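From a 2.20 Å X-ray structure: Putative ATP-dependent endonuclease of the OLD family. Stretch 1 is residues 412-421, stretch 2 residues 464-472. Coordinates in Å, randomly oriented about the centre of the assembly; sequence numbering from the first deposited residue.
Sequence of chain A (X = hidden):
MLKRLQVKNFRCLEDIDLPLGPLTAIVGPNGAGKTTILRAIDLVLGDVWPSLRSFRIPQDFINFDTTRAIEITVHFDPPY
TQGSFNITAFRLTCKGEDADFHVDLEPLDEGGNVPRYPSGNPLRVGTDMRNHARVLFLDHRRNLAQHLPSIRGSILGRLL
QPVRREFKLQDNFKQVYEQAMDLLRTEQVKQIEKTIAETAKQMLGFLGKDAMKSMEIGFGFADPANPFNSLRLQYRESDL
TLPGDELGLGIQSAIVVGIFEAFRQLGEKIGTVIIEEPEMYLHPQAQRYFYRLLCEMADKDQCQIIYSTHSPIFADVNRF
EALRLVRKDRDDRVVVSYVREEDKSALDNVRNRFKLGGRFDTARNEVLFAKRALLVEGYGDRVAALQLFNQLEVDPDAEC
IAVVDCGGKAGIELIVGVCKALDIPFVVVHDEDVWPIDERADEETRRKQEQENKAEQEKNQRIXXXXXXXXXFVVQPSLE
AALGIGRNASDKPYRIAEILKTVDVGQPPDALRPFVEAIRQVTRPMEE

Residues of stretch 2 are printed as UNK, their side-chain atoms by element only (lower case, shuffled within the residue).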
# COMPACT_ATOMS: atom_id res chain seq x y z
N ILE A 412 -13.05 -21.16 33.27
CA ILE A 412 -13.72 -19.86 33.17
C ILE A 412 -12.84 -18.76 33.77
O ILE A 412 -12.64 -17.71 33.16
CB ILE A 412 -15.10 -19.90 33.84
CG1 ILE A 412 -16.07 -20.75 33.03
CG2 ILE A 412 -15.69 -18.50 33.93
CD1 ILE A 412 -17.41 -20.94 33.69
N GLU A 413 -12.33 -18.97 34.99
CA GLU A 413 -11.36 -18.05 35.57
C GLU A 413 -10.31 -17.63 34.56
O GLU A 413 -9.99 -16.44 34.42
CB GLU A 413 -10.64 -18.69 36.75
CG GLU A 413 -11.39 -18.80 38.00
CD GLU A 413 -10.42 -18.97 39.13
OE1 GLU A 413 -9.71 -17.99 39.44
OE2 GLU A 413 -10.32 -20.09 39.67
N LEU A 414 -9.73 -18.60 33.85
CA LEU A 414 -8.65 -18.29 32.93
C LEU A 414 -9.14 -17.34 31.84
O LEU A 414 -8.53 -16.29 31.62
CB LEU A 414 -8.08 -19.57 32.33
CG LEU A 414 -6.88 -19.44 31.38
CD1 LEU A 414 -5.80 -18.55 32.00
CD2 LEU A 414 -6.32 -20.82 31.15
N ILE A 415 -10.25 -17.68 31.19
CA ILE A 415 -10.72 -16.88 30.06
C ILE A 415 -11.20 -15.52 30.55
O ILE A 415 -11.03 -14.50 29.86
CB ILE A 415 -11.84 -17.61 29.29
CG1 ILE A 415 -11.39 -18.98 28.82
CG2 ILE A 415 -12.31 -16.77 28.10
CD1 ILE A 415 -10.11 -18.96 28.07
N VAL A 416 -11.85 -15.47 31.72
CA VAL A 416 -12.22 -14.19 32.32
C VAL A 416 -10.98 -13.30 32.49
O VAL A 416 -11.00 -12.12 32.13
CB VAL A 416 -12.94 -14.41 33.66
CG1 VAL A 416 -12.81 -13.15 34.53
CG2 VAL A 416 -14.40 -14.71 33.41
N GLY A 417 -9.90 -13.86 33.03
CA GLY A 417 -8.70 -13.07 33.26
C GLY A 417 -8.10 -12.50 31.98
O GLY A 417 -7.65 -11.36 31.95
N VAL A 418 -8.13 -13.28 30.91
CA VAL A 418 -7.69 -12.79 29.61
C VAL A 418 -8.64 -11.73 29.08
O VAL A 418 -8.22 -10.64 28.68
CB VAL A 418 -7.53 -13.97 28.63
CG1 VAL A 418 -7.28 -13.46 27.23
CG2 VAL A 418 -6.39 -14.86 29.09
N CYS A 419 -9.95 -12.01 29.10
CA CYS A 419 -10.92 -11.01 28.64
C CYS A 419 -10.81 -9.72 29.45
O CYS A 419 -10.85 -8.61 28.89
CB CYS A 419 -12.35 -11.54 28.74
SG CYS A 419 -12.73 -12.84 27.59
N LYS A 420 -10.69 -9.83 30.77
CA LYS A 420 -10.51 -8.63 31.58
C LYS A 420 -9.25 -7.88 31.15
O LYS A 420 -9.30 -6.67 30.88
CB LYS A 420 -10.48 -8.99 33.07
CG LYS A 420 -11.66 -8.39 33.83
CD LYS A 420 -11.66 -8.70 35.31
CE LYS A 420 -10.27 -8.82 35.92
NZ LYS A 420 -10.30 -9.24 37.37
N ALA A 421 -8.12 -8.59 31.03
CA ALA A 421 -6.88 -7.93 30.64
C ALA A 421 -6.95 -7.36 29.22
O ALA A 421 -6.21 -6.42 28.89
CB ALA A 421 -5.70 -8.91 30.74
N UNK A 464 -16.47 -14.91 40.84
CA UNK A 464 -17.12 -13.64 41.15
C UNK A 464 -16.09 -12.53 41.38
O UNK A 464 -16.31 -11.38 41.00
c UNK A 464 -20.24 -12.94 42.70
o UNK A 464 -20.71 -13.74 41.87
c UNK A 464 -18.76 -12.69 42.80
c UNK A 464 -18.00 -13.86 42.38
n UNK A 464 -20.99 -12.25 43.54
N UNK A 465 -14.96 -12.88 42.00
CA UNK A 465 -13.91 -11.90 42.26
C UNK A 465 -13.26 -11.42 40.96
O UNK A 465 -13.02 -10.23 40.79
c UNK A 465 -12.85 -12.50 43.19
N UNK A 466 -12.98 -12.33 40.02
CA UNK A 466 -12.32 -11.82 38.83
C UNK A 466 -13.32 -11.21 37.85
O UNK A 466 -13.04 -10.16 37.27
c UNK A 466 -11.48 -12.89 38.16
s UNK A 466 -12.31 -14.49 37.85
N UNK A 467 -14.50 -11.81 37.67
CA UNK A 467 -15.42 -11.27 36.67
C UNK A 467 -16.15 -10.02 37.16
O UNK A 467 -16.48 -9.15 36.34
c UNK A 467 -16.44 -12.34 36.25
N UNK A 468 -16.39 -9.89 38.46
CA UNK A 468 -17.35 -8.91 38.96
C UNK A 468 -18.68 -9.66 39.03
O UNK A 468 -18.91 -10.61 38.26
N UNK A 469 -19.57 -9.22 39.93
CA UNK A 469 -20.79 -9.98 40.19
C UNK A 469 -21.77 -9.57 39.10
O UNK A 469 -22.59 -10.39 38.68
c UNK A 469 -21.38 -9.72 41.57
N UNK A 470 -21.68 -8.32 38.63
CA UNK A 470 -22.61 -7.83 37.62
C UNK A 470 -22.47 -8.54 36.29
O UNK A 470 -23.33 -8.38 35.42
c UNK A 470 -19.91 -5.96 37.44
o UNK A 470 -18.85 -5.75 36.81
c UNK A 470 -22.44 -6.31 37.46
c UNK A 470 -21.22 -5.86 36.67
o UNK A 470 -19.93 -6.24 38.65
N UNK A 471 -21.42 -9.34 36.11
CA UNK A 471 -21.21 -10.06 34.86
C UNK A 471 -21.44 -11.56 35.00
O UNK A 471 -21.23 -12.30 34.02
n UNK A 471 -17.10 -6.18 34.38
n UNK A 471 -15.20 -7.39 33.85
c UNK A 471 -19.47 -8.31 34.28
c UNK A 471 -19.80 -9.79 34.34
c UNK A 471 -18.71 -7.93 33.00
n UNK A 471 -17.29 -8.08 33.13
c UNK A 471 -16.52 -7.22 33.78
N UNK A 472 -21.85 -12.04 36.17
CA UNK A 472 -21.93 -13.46 36.47
C UNK A 472 -23.36 -13.85 36.80
O UNK A 472 -23.99 -13.22 37.67
c UNK A 472 -19.61 -13.53 37.22
c UNK A 472 -20.98 -13.85 37.61
c UNK A 472 -21.09 -15.37 37.89

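Position 464 carries three side-chain carbons, the third bearing one oxygen and one nitrogen. That is an amide on a two-carbon stem. It does not touch stretch 1. The residue is Q464, and its backbone O accepts a helical hydrogen bond from N of position 468 at 2.9 Å.

Position 465 has one side-chain carbon and nothing beyond it. Its CB points sideways and stays clear of stretch 1. This is A465.

Position 466 has one carbon followed by one sulfur. Its CB points toward stretch 1, and the sulfur lies 3.6 Å from V416 CG1 and 4.3 Å from E413 CA. One carbon and a terminal sulfur make it C466. Chi1 is p. Its backbone O accepts a hydrogen bond from K420 NZ at 2.9 Å, although the place of this oxygen is less sure because a neighbour sits too close in the model.

Position 467 again has a single side-chain carbon. That CB is 4.1 Å from V416 CG1, and the backbone N is 3.8 Å from the same CG1. The residue is A467. It is buried, and its CA lies 6.1 Å from V416 CA, the nearest CA pair between the stretches.

Position 468 has no side-chain atom. Phi is positive, at 91°, the first departure from helical angles after the helix. A CB here would be jammed against the carbonyl O of the residue before. The residue is G468.

Position 469 shows one side-chain carbon, far from stretch 1. It is A469, exposed and touching a crystal neighbour.

Position 470 has three carbons, the third carrying two oxygens. This carboxylate does not reach stretch 1. It is E470.

Position 471 has three carbons, a nitrogen, then a carbon with two more nitrogens. This is a guanidinium, and one of its terminal nitrogens lies 3.7 Å from K420 CG, which sits at the group's edge, near its plane. The residue is R471, and that nitrogen is NH2. NH1 forms a salt bridge with E470 OE2 at 3.0 Å.

Position 472 has one carbon carrying two others, a beta-branched apolar side chain out of reach of stretch 1. It is V472, and its N donates a hydrogen bond to A469 O at 3.1 Å.

The contact is small, burying 268 Å² over both sides. V416 and K420, one helical turn apart, both point toward stretch 2. V416 packs against C466 and A467 in an apolar patch. K420 adds a polar link from its ammonium to the C466 carbonyl, while its stem lies beside R471.

Stretch 2, residues 464-472: QACAGAERV
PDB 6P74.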